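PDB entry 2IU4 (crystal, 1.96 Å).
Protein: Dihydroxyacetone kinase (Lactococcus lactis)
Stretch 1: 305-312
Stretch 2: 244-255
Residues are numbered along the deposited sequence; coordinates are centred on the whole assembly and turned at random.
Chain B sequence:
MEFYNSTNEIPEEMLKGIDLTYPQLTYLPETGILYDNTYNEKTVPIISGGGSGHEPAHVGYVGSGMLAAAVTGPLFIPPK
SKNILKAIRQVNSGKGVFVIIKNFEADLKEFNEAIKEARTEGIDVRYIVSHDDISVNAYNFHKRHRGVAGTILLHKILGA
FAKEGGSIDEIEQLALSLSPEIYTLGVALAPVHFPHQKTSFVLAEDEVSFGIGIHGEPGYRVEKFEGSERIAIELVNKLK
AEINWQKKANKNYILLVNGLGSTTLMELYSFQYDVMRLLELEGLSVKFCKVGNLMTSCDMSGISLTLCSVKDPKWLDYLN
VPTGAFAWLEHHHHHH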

# COMPACT_ATOMS: atom_id res chain seq x y z
N LEU B 305 4.33 -7.53 -14.42
CA LEU B 305 5.52 -6.70 -14.63
C LEU B 305 5.21 -5.79 -15.78
O LEU B 305 4.64 -6.23 -16.77
CB LEU B 305 6.71 -7.56 -15.10
CG LEU B 305 7.21 -8.54 -14.04
CD1 LEU B 305 8.41 -9.34 -14.57
CD2 LEU B 305 7.57 -7.77 -12.74
N THR B 306 5.58 -4.52 -15.64
CA THR B 306 5.38 -3.57 -16.72
C THR B 306 6.76 -3.00 -17.01
O THR B 306 7.46 -2.58 -16.10
CB THR B 306 4.45 -2.41 -16.29
OG1 THR B 306 3.12 -2.90 -16.07
CG2 THR B 306 4.44 -1.37 -17.38
N LEU B 307 7.14 -2.98 -18.28
CA LEU B 307 8.33 -2.23 -18.66
C LEU B 307 7.99 -1.08 -19.61
O LEU B 307 7.07 -1.19 -20.42
CB LEU B 307 9.33 -3.14 -19.37
CG LEU B 307 10.16 -4.09 -18.48
CD1 LEU B 307 10.93 -5.10 -19.32
CD2 LEU B 307 11.15 -3.32 -17.62
N CYS B 308 8.76 -0.00 -19.54
CA CYS B 308 8.49 1.13 -20.42
C CYS B 308 9.83 1.81 -20.70
O CYS B 308 10.53 2.22 -19.78
CB CYS B 308 7.47 2.07 -19.75
SG CYS B 308 7.18 3.61 -20.70
N SER B 309 10.22 1.90 -21.97
CA SER B 309 11.46 2.59 -22.30
C SER B 309 11.41 4.02 -21.76
O SER B 309 10.39 4.69 -21.84
CB SER B 309 11.62 2.65 -23.82
OG SER B 309 12.70 3.50 -24.18
N VAL B 310 12.53 4.50 -21.21
CA VAL B 310 12.66 5.91 -20.93
C VAL B 310 12.99 6.64 -22.23
O VAL B 310 14.14 6.94 -22.52
CB VAL B 310 13.75 6.20 -19.86
CG1 VAL B 310 13.67 7.66 -19.44
CG2 VAL B 310 13.52 5.30 -18.65
N LYS B 311 11.98 6.91 -23.03
CA LYS B 311 12.21 7.33 -24.41
C LYS B 311 12.72 8.76 -24.39
O LYS B 311 13.55 9.17 -25.20
CB LYS B 311 10.86 7.30 -25.13
CG LYS B 311 10.93 7.72 -26.59
CD LYS B 311 9.50 7.86 -27.13
CE LYS B 311 9.50 8.42 -28.55
NZ LYS B 311 8.09 8.52 -29.05
N ASP B 312 12.17 9.53 -23.46
CA ASP B 312 12.57 10.90 -23.24
C ASP B 312 13.08 10.97 -21.81
O ASP B 312 12.37 10.61 -20.88
CB ASP B 312 11.33 11.79 -23.39
CG ASP B 312 11.65 13.26 -23.21
OD1 ASP B 312 12.73 13.59 -22.68
OD2 ASP B 312 10.79 14.08 -23.60
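Stretch 2, residues 244-255: NWQKKANKNYIL

Stretch 2 pairs with stretch 1 as an antiparallel β-strand, its register set by backbone hydrogen bonds and its approach loop held by an asparagine and bridging waters. After a short 3-10 segment at 245-247 and a loop, the chain extends into strand 252-255, which runs at 147° to strand 305-309, their axes approaching to 4.5 Å. Cys308 and Ile254 form the hydrogen-bonded pair: Ile254 N donates to Cys308 O at 2.8 Å, and Cys308 N to Ile254 O at 3.0 Å. Beyond the strand end, Val310 N continues the ladder to Asn252 O at 2.8 Å.

Leu307 and Leu255 lie on one face of the sheet, where flexible, branched side chains fill space well: Leu307 CD2 is 3.8 Å from Leu255 CD1, while Leu307 CD1 meets Trp245 CZ3 at 3.6 Å. The other face carries Cys308 and Ile254, with SG 4.1 Å from CD1; Val310 CG2 packs 3.8 Å from Ile254 CG1.

Asn250 suits the loop because its amide both donates and accepts: ND2 bonds Val310 O at 3.0 Å, and OD1 receives Asn252 N at 2.9 Å. Ser309 suits its place because a hydroxyl can both donate and accept: its OG accepts from one water, which links it to Lys248 NZ, and donates to another, which links it to Asn250 O and Asn252 O.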

# COMPACT_ATOMS: atom_id res chain seq x y z
N ASN B 244 12.07 -6.51 -27.71
CA ASN B 244 13.31 -6.65 -28.46
C ASN B 244 14.37 -5.61 -28.06
O ASN B 244 14.89 -4.89 -28.91
CB ASN B 244 13.07 -6.56 -29.97
CG ASN B 244 12.01 -7.54 -30.46
OD1 ASN B 244 10.93 -7.14 -30.89
ND2 ASN B 244 12.33 -8.83 -30.41
N TRP B 245 14.67 -5.54 -26.78
CA TRP B 245 15.56 -4.49 -26.29
C TRP B 245 17.00 -4.68 -26.73
O TRP B 245 17.78 -3.73 -26.71
CB TRP B 245 15.49 -4.41 -24.77
CG TRP B 245 15.65 -5.73 -24.06
CD1 TRP B 245 16.75 -6.56 -24.07
CD2 TRP B 245 14.69 -6.35 -23.20
NE1 TRP B 245 16.50 -7.66 -23.28
CE2 TRP B 245 15.26 -7.55 -22.73
CE3 TRP B 245 13.40 -6.00 -22.79
CZ2 TRP B 245 14.57 -8.40 -21.86
CZ3 TRP B 245 12.72 -6.85 -21.92
CH2 TRP B 245 13.32 -8.04 -21.47
N GLN B 246 17.36 -5.89 -27.15
CA GLN B 246 18.72 -6.17 -27.55
C GLN B 246 19.01 -5.37 -28.81
O GLN B 246 20.16 -5.12 -29.15
CB GLN B 246 18.94 -7.67 -27.80
CG GLN B 246 18.24 -8.21 -29.03
CD GLN B 246 16.76 -8.57 -28.81
OE1 GLN B 246 16.17 -8.28 -27.77
NE2 GLN B 246 16.17 -9.20 -29.82
N LYS B 247 17.94 -4.95 -29.48
CA LYS B 247 18.05 -4.25 -30.74
C LYS B 247 18.06 -2.72 -30.58
O LYS B 247 18.32 -2.00 -31.55
CB LYS B 247 16.92 -4.67 -31.69
CG LYS B 247 17.01 -6.11 -32.18
CD LYS B 247 15.76 -6.45 -33.01
CE LYS B 247 15.53 -7.96 -33.12
NZ LYS B 247 16.01 -8.52 -34.42
N LYS B 248 17.78 -2.24 -29.37
CA LYS B 248 17.65 -0.80 -29.10
C LYS B 248 18.92 -0.25 -28.47
O LYS B 248 19.47 -0.84 -27.55
CB LYS B 248 16.56 -0.54 -28.07
CG LYS B 248 15.14 -0.87 -28.45
CD LYS B 248 14.28 -0.82 -27.19
CE LYS B 248 13.45 0.46 -27.04
NZ LYS B 248 13.99 1.63 -27.82
N ALA B 249 19.38 0.91 -28.94
CA ALA B 249 20.53 1.56 -28.31
C ALA B 249 20.21 2.00 -26.88
O ALA B 249 21.05 1.95 -26.00
CB ALA B 249 20.97 2.76 -29.13
N ASN B 250 18.97 2.43 -26.67
CA ASN B 250 18.55 2.99 -25.39
C ASN B 250 18.15 1.84 -24.48
O ASN B 250 17.13 1.17 -24.71
CB ASN B 250 17.36 3.93 -25.60
CG ASN B 250 16.84 4.53 -24.30
OD1 ASN B 250 17.34 4.25 -23.21
ND2 ASN B 250 15.83 5.38 -24.42
N LYS B 251 18.95 1.61 -23.45
CA LYS B 251 18.76 0.47 -22.55
C LYS B 251 18.04 0.87 -21.28
O LYS B 251 17.95 0.08 -20.33
CB LYS B 251 20.12 -0.12 -22.18
CG LYS B 251 20.95 -0.60 -23.36
CD LYS B 251 20.14 -1.62 -24.16
CE LYS B 251 21.07 -2.57 -24.87
NZ LYS B 251 20.86 -2.54 -26.33
N ASN B 252 17.52 2.10 -21.22
CA ASN B 252 16.93 2.60 -19.98
C ASN B 252 15.44 2.34 -19.90
O ASN B 252 14.70 2.71 -20.81
CB ASN B 252 17.12 4.12 -19.86
CG ASN B 252 18.56 4.52 -19.89
OD1 ASN B 252 18.91 5.53 -20.49
ND2 ASN B 252 19.41 3.74 -19.26
N TYR B 253 15.01 1.72 -18.80
CA TYR B 253 13.62 1.31 -18.59
C TYR B 253 13.04 1.78 -17.27
O TYR B 253 13.74 1.98 -16.28
CB TYR B 253 13.42 -0.21 -18.80
CG TYR B 253 13.50 -0.57 -20.28
CD1 TYR B 253 14.74 -0.81 -20.87
CD2 TYR B 253 12.36 -0.66 -21.07
CE1 TYR B 253 14.84 -1.11 -22.22
CE2 TYR B 253 12.45 -0.96 -22.43
CZ TYR B 253 13.69 -1.19 -22.99
OH TYR B 253 13.82 -1.49 -24.32
N ILE B 254 11.72 1.92 -17.28
CA ILE B 254 10.91 2.05 -16.09
C ILE B 254 10.31 0.68 -15.83
O ILE B 254 9.86 0.02 -16.76
CB ILE B 254 9.77 3.02 -16.43
CG1 ILE B 254 10.36 4.42 -16.66
CG2 ILE B 254 8.64 2.94 -15.40
CD1 ILE B 254 9.61 5.20 -17.74
N LEU B 255 10.30 0.23 -14.57
CA LEU B 255 9.68 -1.05 -14.23
C LEU B 255 8.60 -0.88 -13.16
O LEU B 255 8.85 -0.24 -12.14
CB LEU B 255 10.75 -1.98 -13.66
CG LEU B 255 10.30 -3.34 -13.09
CD1 LEU B 255 9.91 -4.33 -14.20
CD2 LEU B 255 11.37 -3.95 -12.20
O HOH W 1 13.00 4.05 -26.80
O HOH W 2 14.72 2.07 -23.58
O HOH W 3 16.63 7.89 -21.64